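Local coordinates for protein lactate dehydrogenase, adjacent gene encodes predicted malate dehydrogenase (Cryptosporidium parvum, PDB 4ND2) that probably catalyses the reversible, NAD-dependent interconversion of pyruvate and (S)-lactate, at residues V117-N122 / S129-V134; N122-M127 / G144-L149; K268-G273 / E305-S310. All coordinates share one frame; numbering follows the deposited sequence.

Contact 1 (V117-N122 / S129-V134); sequences VICITN and SHFQKV. With A3D (3-acetylpyridine adenine dinucleotide), chain C; PYR (pyruvic acid), chain D.
Cys-119 and Phe-131 mark where strand 116-119 and helix 124-135 come closest in these segments, with their CA atoms 8.4 Å apart; the CA atoms of Val-117 and Gln-132 follow at 9.2 Å. At such spacing no backbone hydrogen bond can cross, and side chains alone join strand to helix. Phe-131 does the work from the helix. Its CG is anti to the backbone N (chi1 -176°), which sends the ring out to the strand, where it meets Val-117 coming from the opposite direction. The ring atom CE2 lies against both valine methyls, 3.7 Å from Val-117 CG1 and 3.9 Å from Val-117 CG2. Cys-119 completes the grip with a sulfur-aromatic contact: its SG stands 5.0 Å from the ring centroid of Phe-131, obliquely at 35° to the ring normal, and it also touches the base of that side chain, Phe-131 CB, at 4.2 Å. The loop that follows the strand carries Asn-122 into the substrate site. There the two N-H groups of ND2 are divided between cofactor analogue and substrate: Asn-122 ND2 donates to O2D of the ribose on the acetylpyridine side at 3.1 Å and to O3 of pyruvate at 3.0 Å. Strand 116-119 and helix 124-135 form the first half of a beta-alpha-beta crossover of the Rossmann fold. Val-117 and Cys-119 hydrogen-bond through their backbones to Cys-143 of strand 142-144, Ile-118 pairs with strand 75-78, and the Phe-131 ring also rests on Ile-78 of that strand and Ala-105 of helix 94-111.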
loop_
_atom_site.group_PDB
_atom_site.type_symbol
_atom_site.label_atom_id
_atom_site.label_comp_id
_atom_site.label_asym_id
_atom_site.label_seq_id
_atom_site.Cartn_x
_atom_site.Cartn_y
_atom_site.Cartn_z
ATOM N N VAL A 117 -13.062 20.285 -9.320
ATOM C CA VAL A 117 -14.355 19.615 -9.435
ATOM C C VAL A 117 -14.303 18.482 -10.453
ATOM O O VAL A 117 -13.965 18.704 -11.616
ATOM C CB VAL A 117 -15.469 20.604 -9.831
ATOM C CG1 VAL A 117 -16.798 19.878 -10.023
ATOM C CG2 VAL A 117 -15.598 21.700 -8.779
ATOM N N ILE A 118 -14.649 17.274 -10.005
ATOM C CA ILE A 118 -14.741 16.098 -10.870
ATOM C C ILE A 118 -16.204 15.657 -10.963
ATOM O O ILE A 118 -16.773 15.165 -9.986
ATOM C CB ILE A 118 -13.893 14.926 -10.333
ATOM C CG1 ILE A 118 -12.421 15.339 -10.193
ATOM C CG2 ILE A 118 -14.019 13.711 -11.245
ATOM C CD1 ILE A 118 -11.604 14.423 -9.302
ATOM N N CYS A 119 -16.811 15.839 -12.133
ATOM C CA CYS A 119 -18.194 15.421 -12.356
ATOM C C CYS A 119 -18.272 13.954 -12.754
ATOM O O CYS A 119 -17.448 13.474 -13.531
ATOM C CB CYS A 119 -18.843 16.273 -13.446
ATOM S SG CYS A 119 -18.972 18.018 -13.021
ATOM N N ILE A 120 -19.252 13.247 -12.198
ATOM C CA ILE A 120 -19.568 11.873 -12.599
ATOM C C ILE A 120 -21.000 11.772 -13.150
ATOM O O ILE A 120 -21.273 10.948 -14.020
ATOM C CB ILE A 120 -19.372 10.886 -11.426
ATOM C CG1 ILE A 120 -17.928 10.969 -10.910
ATOM C CG2 ILE A 120 -19.719 9.463 -11.855
ATOM C CD1 ILE A 120 -17.617 10.043 -9.757
ATOM N N THR A 121 -21.898 12.615 -12.641
ATOM C CA THR A 121 -23.303 12.663 -13.069
ATOM C C THR A 121 -23.477 12.618 -14.589
ATOM O O THR A 121 -22.846 13.394 -15.309
ATOM C CB THR A 121 -23.972 13.951 -12.542
ATOM O OG1 THR A 121 -23.754 14.059 -11.130
ATOM C CG2 THR A 121 -25.467 13.950 -12.829
ATOM N N ASN A 122 -24.332 11.708 -15.060
ATOM C CA ASN A 122 -24.627 11.567 -16.493
ATOM C C ASN A 122 -25.777 12.470 -16.944
ATOM O O ASN A 122 -26.626 12.839 -16.125
ATOM C CB ASN A 122 -24.971 10.113 -16.843
ATOM C CG ASN A 122 -23.762 9.308 -17.287
ATOM O OD1 ASN A 122 -22.906 9.805 -18.019
ATOM N ND2 ASN A 122 -23.703 8.047 -16.868
ATOM N N SER A 129 -19.929 20.468 -18.831
ATOM C CA SER A 129 -20.040 21.766 -19.491
ATOM C C SER A 129 -21.073 22.644 -18.791
ATOM O O SER A 129 -20.832 23.826 -18.543
ATOM C CB SER A 129 -20.435 21.579 -20.958
ATOM O OG SER A 129 -20.428 22.814 -21.647
ATOM N N HIS A 130 -22.218 22.051 -18.469
ATOM C CA HIS A 130 -23.275 22.750 -17.751
ATOM C C HIS A 130 -22.788 23.264 -16.398
ATOM O O HIS A 130 -23.016 24.425 -16.062
ATOM C CB HIS A 130 -24.490 21.840 -17.561
ATOM C CG HIS A 130 -25.656 22.526 -16.923
ATOM N ND1 HIS A 130 -26.342 23.550 -17.540
ATOM C CD2 HIS A 130 -26.250 22.344 -15.721
ATOM C CE1 HIS A 130 -27.312 23.968 -16.746
ATOM N NE2 HIS A 130 -27.278 23.252 -15.636
ATOM N N PHE A 131 -22.108 22.411 -15.632
ATOM C CA PHE A 131 -21.606 22.813 -14.317
ATOM C C PHE A 131 -20.601 23.959 -14.398
ATOM O O PHE A 131 -20.645 24.882 -13.583
ATOM C CB PHE A 131 -20.966 21.647 -13.562
ATOM C CG PHE A 131 -20.525 22.017 -12.177
ATOM C CD1 PHE A 131 -21.403 21.917 -11.106
ATOM C CD2 PHE A 131 -19.249 22.512 -11.950
ATOM C CE1 PHE A 131 -21.006 22.281 -9.832
ATOM C CE2 PHE A 131 -18.847 22.879 -10.678
ATOM C CZ PHE A 131 -19.728 22.763 -9.616
ATOM N N GLN A 132 -19.687 23.890 -15.360
ATOM C CA GLN A 132 -18.688 24.942 -15.527
ATOM C C GLN A 132 -19.361 26.276 -15.848
ATOM O O GLN A 132 -18.988 27.312 -15.297
ATOM C CB GLN A 132 -17.677 24.569 -16.618
ATOM C CG GLN A 132 -16.459 25.484 -16.684
ATOM C CD GLN A 132 -16.723 26.793 -17.409
ATOM O OE1 GLN A 132 -17.505 26.843 -18.356
ATOM N NE2 GLN A 132 -16.071 27.858 -16.964
ATOM N N LYS A 133 -20.357 26.238 -16.730
ATOM C CA LYS A 133 -21.075 27.443 -17.138
ATOM C C LYS A 133 -21.799 28.098 -15.959
ATOM O O LYS A 133 -21.639 29.296 -15.724
ATOM C CB LYS A 133 -22.074 27.130 -18.258
ATOM C CG LYS A 133 -22.649 28.368 -18.933
ATOM C CD LYS A 133 -23.643 28.009 -20.025
ATOM C CE LYS A 133 -24.219 29.261 -20.672
ATOM N NZ LYS A 133 -25.268 28.946 -21.682
ATOM N N VAL A 134 -22.576 27.313 -15.216
ATOM C CA VAL A 134 -23.393 27.859 -14.123
ATOM C C VAL A 134 -22.579 28.186 -12.864
ATOM O O VAL A 134 -22.906 29.133 -12.150
ATOM C CB VAL A 134 -24.597 26.948 -13.768
ATOM C CG1 VAL A 134 -25.461 26.709 -14.998
ATOM C CG2 VAL A 134 -24.149 25.627 -13.160
HETATM P PA A3D C . -27.557 6.568 -6.982
HETATM O O1A A3D C . -27.118 5.331 -6.248
HETATM O O2A A3D C . -29.006 6.729 -7.357
HETATM O O5B A3D C . -27.121 7.848 -6.123
HETATM C C5B A3D C . -27.542 9.168 -6.445
HETATM C C4B A3D C . -27.565 9.966 -5.152
HETATM O O4B A3D C . -27.731 11.356 -5.438
HETATM C C3B A3D C . -28.714 9.557 -4.231
HETATM O O3B A3D C . -28.222 9.117 -2.961
HETATM C C2B A3D C . -29.561 10.810 -4.097
HETATM O O2B A3D C . -30.138 10.986 -2.800
HETATM C C1B A3D C . -28.563 11.906 -4.420
HETATM N N9A A3D C . -29.196 13.171 -4.848
HETATM C C8A A3D C . -30.307 13.337 -5.590
HETATM N N7A A3D C . -30.563 14.658 -5.762
HETATM C C5A A3D C . -29.607 15.348 -5.120
HETATM C C6A A3D C . -29.277 16.769 -4.898
HETATM N N6A A3D C . -30.052 17.754 -5.415
HETATM N N1A A3D C . -28.174 17.048 -4.164
HETATM C C2A A3D C . -27.387 16.088 -3.639
HETATM N N3A A3D C . -27.634 14.776 -3.803
HETATM C C4A A3D C . -28.706 14.358 -4.520
HETATM O O3 A3D C . -26.709 6.766 -8.343
HETATM P PN A3D C . -25.201 6.233 -8.586
HETATM O O1N A3D C . -25.263 4.775 -8.947
HETATM O O2N A3D C . -24.311 6.679 -7.458
HETATM O O5D A3D C . -24.795 7.078 -9.890
HETATM C C5D A3D C . -24.669 8.493 -9.785
HETATM C C4D A3D C . -24.516 9.148 -11.152
HETATM O O4D A3D C . -23.282 8.741 -11.755
HETATM C C3D A3D C . -25.622 8.774 -12.137
HETATM O O3D A3D C . -26.047 9.936 -12.848
HETATM C C2D A3D C . -24.961 7.812 -13.097
HETATM O O2D A3D C . -25.527 7.826 -14.411
HETATM C C1D A3D C . -23.539 8.344 -13.102
HETATM N N1N A3D C . -22.545 7.379 -13.569
HETATM C C2N A3D C . -21.646 7.791 -14.476
HETATM C C3N A3D C . -20.677 6.924 -14.961
HETATM C C7N A3D C . -19.671 7.384 -15.972
HETATM O O7N A3D C . -18.888 6.568 -16.413
HETATM C C8N A3D C . -19.629 8.817 -16.409
HETATM C C4N A3D C . -20.643 5.618 -14.491
HETATM C C5N A3D C . -21.579 5.215 -13.551
HETATM C C6N A3D C . -22.530 6.122 -13.104
HETATM C C PYR D . -20.916 3.678 -17.501
HETATM O O PYR D . -20.857 2.629 -16.820
HETATM O OXT PYR D . -20.115 3.884 -18.439
HETATM C CA PYR D . -21.949 4.678 -17.214
HETATM O O3 PYR D . -21.868 5.790 -17.710
HETATM C CB PYR D . -23.095 4.317 -16.317
#

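Contact 2 (N122-M127 / G144-L149); sequences NPLDVM and GMAGVL. With A3D (3-acetylpyridine adenine dinucleotide), chain C; PYR (pyruvic acid), chain D.
Leu-124 turns its CG anti to the backbone N (chi1 -172°), and a second bend (chi2 -82°) spreads its two methyls over the chain from Gly-144 to Ala-146. CD1 of Leu-124 rests 3.8 Å from Ala-146 CB, and both CD1 and CD2 of Leu-124 come to 3.9 Å from Gly-144 CA; because Gly-144 bears no side chain, the leucine can lie directly against its backbone. The branch point is closer still to the chain, with Leu-124 CG 3.3 Å from Met-145 O. That carbonyl oxygen is buried without a hydrogen-bonding partner, flanked by the leucine and by the acetyl methyl C8N of the cofactor analogue, which lies 3.3 Å from Met-145 O. Here the last strand of the Rossmann sheet, 142-144, gives way to helix 147-162, facing the start of helix 124-135, and the cofactor's pyridine end lies at this junction. The helix start is shaped by an Asx turn: Asn-122 OD1 accepts from Leu-124 N at 3.0 Å, in the carbonyl plane and on a lone pair, spanning the cis peptide before Pro-123. With its oxygen engaged in this way, the Asn-122 amide has its rotation fixed and its nitrogen left for the ligands. Met-145 points its CB away from Leu-124, then bends at chi2 and chi3, which puts its CE 3.6 Å from O7N of the analogue. Nearby, Asp-125 OD2 accepts from the backbone N of His-177, the predicted proton acceptor. Leu-149 CD2 borders both ligands, 3.6 Å from OXT of pyruvate, and its side chain also packs on Met-54 of the second subunit.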
loop_
_atom_site.group_PDB
_atom_site.type_symbol
_atom_site.label_atom_id
_atom_site.label_comp_id
_atom_site.label_asym_id
_atom_site.label_seq_id
_atom_site.Cartn_x
_atom_site.Cartn_y
_atom_site.Cartn_z
ATOM N N ASN A 122 -24.332 11.708 -15.060
ATOM C CA ASN A 122 -24.627 11.567 -16.493
ATOM C C ASN A 122 -25.777 12.470 -16.944
ATOM O O ASN A 122 -26.626 12.839 -16.125
ATOM C CB ASN A 122 -24.971 10.113 -16.843
ATOM C CG ASN A 122 -23.762 9.308 -17.287
ATOM O OD1 ASN A 122 -22.906 9.805 -18.019
ATOM N ND2 ASN A 122 -23.703 8.047 -16.868
ATOM N N PRO A 123 -25.814 12.828 -18.245
ATOM C CA PRO A 123 -24.848 12.503 -19.305
ATOM C C PRO A 123 -23.556 13.310 -19.159
ATOM O O PRO A 123 -23.570 14.539 -19.252
ATOM C CB PRO A 123 -25.590 12.881 -20.589
ATOM C CG PRO A 123 -26.536 13.948 -20.171
ATOM C CD PRO A 123 -26.950 13.612 -18.766
ATOM N N LEU A 124 -22.453 12.596 -18.958
ATOM C CA LEU A 124 -21.214 13.158 -18.405
ATOM C C LEU A 124 -20.707 14.453 -19.048
ATOM O O LEU A 124 -20.564 15.471 -18.368
ATOM C CB LEU A 124 -20.115 12.087 -18.450
ATOM C CG LEU A 124 -18.773 12.358 -17.760
ATOM C CD1 LEU A 124 -17.826 13.191 -18.618
ATOM C CD2 LEU A 124 -18.973 12.990 -16.392
ATOM N N ASP A 125 -20.423 14.415 -20.345
ATOM C CA ASP A 125 -19.760 15.544 -21.011
ATOM C C ASP A 125 -20.607 16.814 -20.997
ATOM O O ASP A 125 -20.085 17.913 -20.795
ATOM C CB ASP A 125 -19.388 15.175 -22.448
ATOM C CG ASP A 125 -18.469 13.977 -22.514
ATOM O OD1 ASP A 125 -17.238 14.155 -22.409
ATOM O OD2 ASP A 125 -18.985 12.853 -22.660
ATOM N N VAL A 126 -21.912 16.657 -21.196
ATOM C CA VAL A 126 -22.835 17.792 -21.178
ATOM C C VAL A 126 -23.021 18.322 -19.754
ATOM O O VAL A 126 -23.110 19.532 -19.551
ATOM C CB VAL A 126 -24.200 17.426 -21.802
ATOM C CG1 VAL A 126 -25.134 18.630 -21.807
ATOM C CG2 VAL A 126 -24.001 16.900 -23.218
ATOM N N MET A 127 -23.065 17.421 -18.774
ATOM C CA MET A 127 -23.171 17.824 -17.370
ATOM C C MET A 127 -21.943 18.616 -16.915
ATOM O O MET A 127 -22.080 19.600 -16.190
ATOM C CB MET A 127 -23.384 16.610 -16.460
ATOM C CG MET A 127 -24.746 15.934 -16.586
ATOM S SD MET A 127 -26.172 16.965 -16.155
ATOM C CE MET A 127 -26.609 17.655 -17.750
ATOM N N GLY A 144 -14.688 15.983 -16.053
ATOM C CA GLY A 144 -15.584 14.848 -15.858
ATOM C C GLY A 144 -14.862 13.516 -15.882
ATOM O O GLY A 144 -13.972 13.304 -16.706
ATOM N N MET A 145 -15.249 12.617 -14.978
ATOM C CA MET A 145 -14.762 11.242 -15.006
ATOM C C MET A 145 -15.499 10.478 -16.094
ATOM O O MET A 145 -16.723 10.355 -16.055
ATOM C CB MET A 145 -14.978 10.546 -13.659
ATOM C CG MET A 145 -14.298 9.184 -13.530
ATOM S SD MET A 145 -14.936 7.879 -14.607
ATOM C CE MET A 145 -16.577 7.637 -13.936
ATOM N N ALA A 146 -14.745 9.961 -17.060
ATOM C CA ALA A 146 -15.303 9.076 -18.075
ATOM C C ALA A 146 -14.201 8.267 -18.742
ATOM O O ALA A 146 -14.243 7.040 -18.743
ATOM C CB ALA A 146 -16.078 9.872 -19.114
ATOM N N GLY A 147 -13.220 8.972 -19.301
ATOM C CA GLY A 147 -12.116 8.355 -20.029
ATOM C C GLY A 147 -11.342 7.294 -19.266
ATOM O O GLY A 147 -10.918 6.301 -19.853
ATOM N N VAL A 148 -11.148 7.498 -17.962
ATOM C CA VAL A 148 -10.450 6.506 -17.136
ATOM C C VAL A 148 -11.247 5.201 -17.087
ATOM O O VAL A 148 -10.671 4.116 -17.184
ATOM C CB VAL A 148 -10.167 7.024 -15.705
ATOM C CG1 VAL A 148 -9.613 5.911 -14.823
ATOM C CG2 VAL A 148 -9.183 8.184 -15.747
ATOM N N LEU A 149 -12.567 5.309 -16.954
ATOM C CA LEU A 149 -13.434 4.131 -16.964
ATOM C C LEU A 149 -13.440 3.462 -18.339
ATOM O O LEU A 149 -13.240 2.254 -18.445
ATOM C CB LEU A 149 -14.864 4.505 -16.560
ATOM C CG LEU A 149 -15.886 3.366 -16.513
ATOM C CD1 LEU A 149 -15.524 2.348 -15.440
ATOM C CD2 LEU A 149 -17.278 3.927 -16.278
HETATM P PA A3D C . -27.557 6.568 -6.982
HETATM O O1A A3D C . -27.118 5.331 -6.248
HETATM O O2A A3D C . -29.006 6.729 -7.357
HETATM O O5B A3D C . -27.121 7.848 -6.123
HETATM C C5B A3D C . -27.542 9.168 -6.445
HETATM C C4B A3D C . -27.565 9.966 -5.152
HETATM O O4B A3D C . -27.731 11.356 -5.438
HETATM C C3B A3D C . -28.714 9.557 -4.231
HETATM O O3B A3D C . -28.222 9.117 -2.961
HETATM C C2B A3D C . -29.561 10.810 -4.097
HETATM O O2B A3D C . -30.138 10.986 -2.800
HETATM C C1B A3D C . -28.563 11.906 -4.420
HETATM N N9A A3D C . -29.196 13.171 -4.848
HETATM C C8A A3D C . -30.307 13.337 -5.590
HETATM N N7A A3D C . -30.563 14.658 -5.762
HETATM C C5A A3D C . -29.607 15.348 -5.120
HETATM C C6A A3D C . -29.277 16.769 -4.898
HETATM N N6A A3D C . -30.052 17.754 -5.415
HETATM N N1A A3D C . -28.174 17.048 -4.164
HETATM C C2A A3D C . -27.387 16.088 -3.639
HETATM N N3A A3D C . -27.634 14.776 -3.803
HETATM C C4A A3D C . -28.706 14.358 -4.520
HETATM O O3 A3D C . -26.709 6.766 -8.343
HETATM P PN A3D C . -25.201 6.233 -8.586
HETATM O O1N A3D C . -25.263 4.775 -8.947
HETATM O O2N A3D C . -24.311 6.679 -7.458
HETATM O O5D A3D C . -24.795 7.078 -9.890
HETATM C C5D A3D C . -24.669 8.493 -9.785
HETATM C C4D A3D C . -24.516 9.148 -11.152
HETATM O O4D A3D C . -23.282 8.741 -11.755
HETATM C C3D A3D C . -25.622 8.774 -12.137
HETATM O O3D A3D C . -26.047 9.936 -12.848
HETATM C C2D A3D C . -24.961 7.812 -13.097
HETATM O O2D A3D C . -25.527 7.826 -14.411
HETATM C C1D A3D C . -23.539 8.344 -13.102
HETATM N N1N A3D C . -22.545 7.379 -13.569
HETATM C C2N A3D C . -21.646 7.791 -14.476
HETATM C C3N A3D C . -20.677 6.924 -14.961
HETATM C C7N A3D C . -19.671 7.384 -15.972
HETATM O O7N A3D C . -18.888 6.568 -16.413
HETATM C C8N A3D C . -19.629 8.817 -16.409
HETATM C C4N A3D C . -20.643 5.618 -14.491
HETATM C C5N A3D C . -21.579 5.215 -13.551
HETATM C C6N A3D C . -22.530 6.122 -13.104
HETATM C C PYR D . -20.916 3.678 -17.501
HETATM O O PYR D . -20.857 2.629 -16.820
HETATM O OXT PYR D . -20.115 3.884 -18.439
HETATM C CA PYR D . -21.949 4.678 -17.214
HETATM O O3 PYR D . -21.868 5.790 -17.710
HETATM C CB PYR D . -23.095 4.317 -16.317
#

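Contact 3 (K268-G273 / E305-S310); sequences KGIYMG and EVNTIS
Ile-270 reaches across to Val-306 and Asn-307 where the C-terminal helix 293-314 packs on the antiparallel sheet of strands 253-261, 270-279 and 284-286 in the alpha/beta C-terminal domain. Strand 270-273 and helix 305-310 pass with their axes 10.0 Å apart and their directions 129° from parallel. The strand begins at a G1 beta bulge, Gly-269 and Ile-270 both facing Cys-261. From there CB of Ile-270 points toward the helix without touching it. CG2 takes the crowded position between backbone N and carbonyl carbon, leaving the longer branch to make the contact: CG1 is anti to the backbone N (chi1 -172°), and the extended chain carries CD1 to the helix surface. That terminal methyl wedges between two side chains, 3.9 Å from Val-306 CG1 and 3.5 Å from Asn-307 OD1, meeting both at a slant. Ile-270 also packs on Ile-303, one turn earlier on the same helix. The amide oxygen contact lies at the margin and is no hydrogen bond; the Ile-270 and Val-306 methyls form the apolar part. Tyr-271 meets the helix through its backbone, since its ring leads away to helix 124-135 and its OH is hydrogen-bonded to the backbone O atoms of Val-142 and His-139. Val-306 CG1 touches both a strand side chain and the strand main chain, with Tyr-271 O at 4.0 Å.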
loop_
_atom_site.group_PDB
_atom_site.type_symbol
_atom_site.label_atom_id
_atom_site.label_comp_id
_atom_site.label_asym_id
_atom_site.label_seq_id
_atom_site.Cartn_x
_atom_site.Cartn_y
_atom_site.Cartn_z
ATOM N N LYS A 268 -12.548 24.133 -30.968
ATOM C CA LYS A 268 -12.199 25.461 -30.460
ATOM C C LYS A 268 -12.960 25.833 -29.186
ATOM O O LYS A 268 -13.440 26.959 -29.049
ATOM C CB LYS A 268 -12.431 26.515 -31.549
ATOM C CG LYS A 268 -11.581 26.305 -32.792
ATOM C CD LYS A 268 -11.695 27.480 -33.750
ATOM C CE LYS A 268 -10.830 27.279 -34.985
ATOM N NZ LYS A 268 -10.956 28.415 -35.939
ATOM N N GLY A 269 -13.053 24.889 -28.253
ATOM C CA GLY A 269 -13.674 25.139 -26.951
ATOM C C GLY A 269 -14.876 24.250 -26.704
ATOM O O GLY A 269 -16.018 24.694 -26.809
ATOM N N ILE A 270 -14.609 22.990 -26.377
ATOM C CA ILE A 270 -15.659 22.022 -26.066
ATOM C C ILE A 270 -15.172 21.033 -25.007
ATOM O O ILE A 270 -14.007 20.625 -25.017
ATOM C CB ILE A 270 -16.117 21.257 -27.330
ATOM C CG1 ILE A 270 -17.341 20.385 -27.024
ATOM C CG2 ILE A 270 -14.986 20.411 -27.906
ATOM C CD1 ILE A 270 -17.899 19.665 -28.232
ATOM N N TYR A 271 -16.064 20.662 -24.090
ATOM C CA TYR A 271 -15.779 19.602 -23.124
ATOM C C TYR A 271 -15.975 18.238 -23.777
ATOM O O TYR A 271 -17.086 17.891 -24.179
ATOM C CB TYR A 271 -16.674 19.723 -21.884
ATOM C CG TYR A 271 -16.085 20.576 -20.787
ATOM C CD1 TYR A 271 -16.544 21.870 -20.558
ATOM C CD2 TYR A 271 -15.064 20.088 -19.979
ATOM C CE1 TYR A 271 -16.003 22.653 -19.550
ATOM C CE2 TYR A 271 -14.514 20.862 -18.973
ATOM C CZ TYR A 271 -14.988 22.142 -18.758
ATOM O OH TYR A 271 -14.445 22.914 -17.760
ATOM N N MET A 272 -14.892 17.473 -23.892
ATOM C CA MET A 272 -14.960 16.104 -24.398
ATOM C C MET A 272 -13.789 15.269 -23.883
ATOM O O MET A 272 -12.810 15.808 -23.367
ATOM C CB MET A 272 -14.978 16.094 -25.930
ATOM C CG MET A 272 -13.674 16.527 -26.585
ATOM S SD MET A 272 -13.716 16.334 -28.376
ATOM C CE MET A 272 -12.031 16.763 -28.797
ATOM N N GLY A 273 -13.897 13.954 -24.040
ATOM C CA GLY A 273 -12.853 13.035 -23.607
ATOM C C GLY A 273 -11.555 13.210 -24.377
ATOM O O GLY A 273 -11.523 13.033 -25.595
ATOM N N GLU A 305 -22.394 14.373 -31.724
ATOM C CA GLU A 305 -23.238 13.757 -30.698
ATOM C C GLU A 305 -23.290 14.621 -29.432
ATOM O O GLU A 305 -24.360 14.823 -28.852
ATOM C CB GLU A 305 -22.705 12.361 -30.361
ATOM C CG GLU A 305 -23.735 11.383 -29.829
ATOM C CD GLU A 305 -23.167 9.981 -29.688
ATOM O OE1 GLU A 305 -22.553 9.684 -28.642
ATOM O OE2 GLU A 305 -23.331 9.175 -30.629
ATOM N N VAL A 306 -22.131 15.132 -29.020
ATOM C CA VAL A 306 -22.021 15.994 -27.839
ATOM C C VAL A 306 -22.755 17.322 -28.051
ATOM O O VAL A 306 -23.505 17.765 -27.178
ATOM C CB VAL A 306 -20.541 16.266 -27.475
ATOM C CG1 VAL A 306 -20.423 17.341 -26.401
ATOM C CG2 VAL A 306 -19.863 14.984 -27.013
ATOM N N ASN A 307 -22.532 17.949 -29.202
ATOM C CA ASN A 307 -23.214 19.198 -29.550
ATOM C C ASN A 307 -24.731 19.039 -29.649
ATOM O O ASN A 307 -25.475 19.941 -29.267
ATOM C CB ASN A 307 -22.670 19.767 -30.866
ATOM C CG ASN A 307 -21.274 20.346 -30.723
ATOM O OD1 ASN A 307 -20.908 20.868 -29.670
ATOM N ND2 ASN A 307 -20.491 20.272 -31.792
ATOM N N THR A 308 -25.184 17.898 -30.160
ATOM C CA THR A 308 -26.615 17.630 -30.301
ATOM C C THR A 308 -27.319 17.606 -28.940
ATOM O O THR A 308 -28.341 18.268 -28.754
ATOM C CB THR A 308 -26.866 16.301 -31.041
ATOM O OG1 THR A 308 -26.288 16.369 -32.350
ATOM C CG2 THR A 308 -28.358 16.012 -31.166
ATOM N N ILE A 309 -26.764 16.855 -27.993
ATOM C CA ILE A 309 -27.350 16.744 -26.655
ATOM C C ILE A 309 -27.237 18.075 -25.912
ATOM O O ILE A 309 -28.131 18.446 -25.147
ATOM C CB ILE A 309 -26.697 15.608 -25.838
ATOM C CG1 ILE A 309 -26.936 14.260 -26.526
ATOM C CG2 ILE A 309 -27.267 15.552 -24.423
ATOM C CD1 ILE A 309 -26.094 13.130 -25.979
ATOM N N SER A 310 -26.140 18.790 -26.150
ATOM C CA SER A 310 -25.935 20.114 -25.572
ATOM C C SER A 310 -26.996 21.117 -26.042
ATOM O O SER A 310 -27.452 21.956 -25.265
ATOM C CB SER A 310 -24.538 20.628 -25.928
ATOM O OG SER A 310 -24.291 21.891 -25.340
#

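In the fold
Contacts 1 and 2 lie 9 Å apart, centre to centre, and share Asn-122 and helix 124-135. Their segments alternate along the chain, so that strand 116-119, helix 124-135 and strand 142-144 interlock in one Rossmann crossover, with Cys-119 O probably hydrogen-bonded to Met-145 N at 2.8 Å. Contact 3 comes later in sequence, in the C-terminal domain, with its centre 13 Å from contact 1 and 11 Å from contact 2. It still meets both: Tyr-271 packs on Ser-129 and Gln-132, and Val-126 on Ile-309. Helix 124-135 thus lies between cofactor-binding sheet and C-terminal domain, and both ligands sit where contacts 1 and 2 meet.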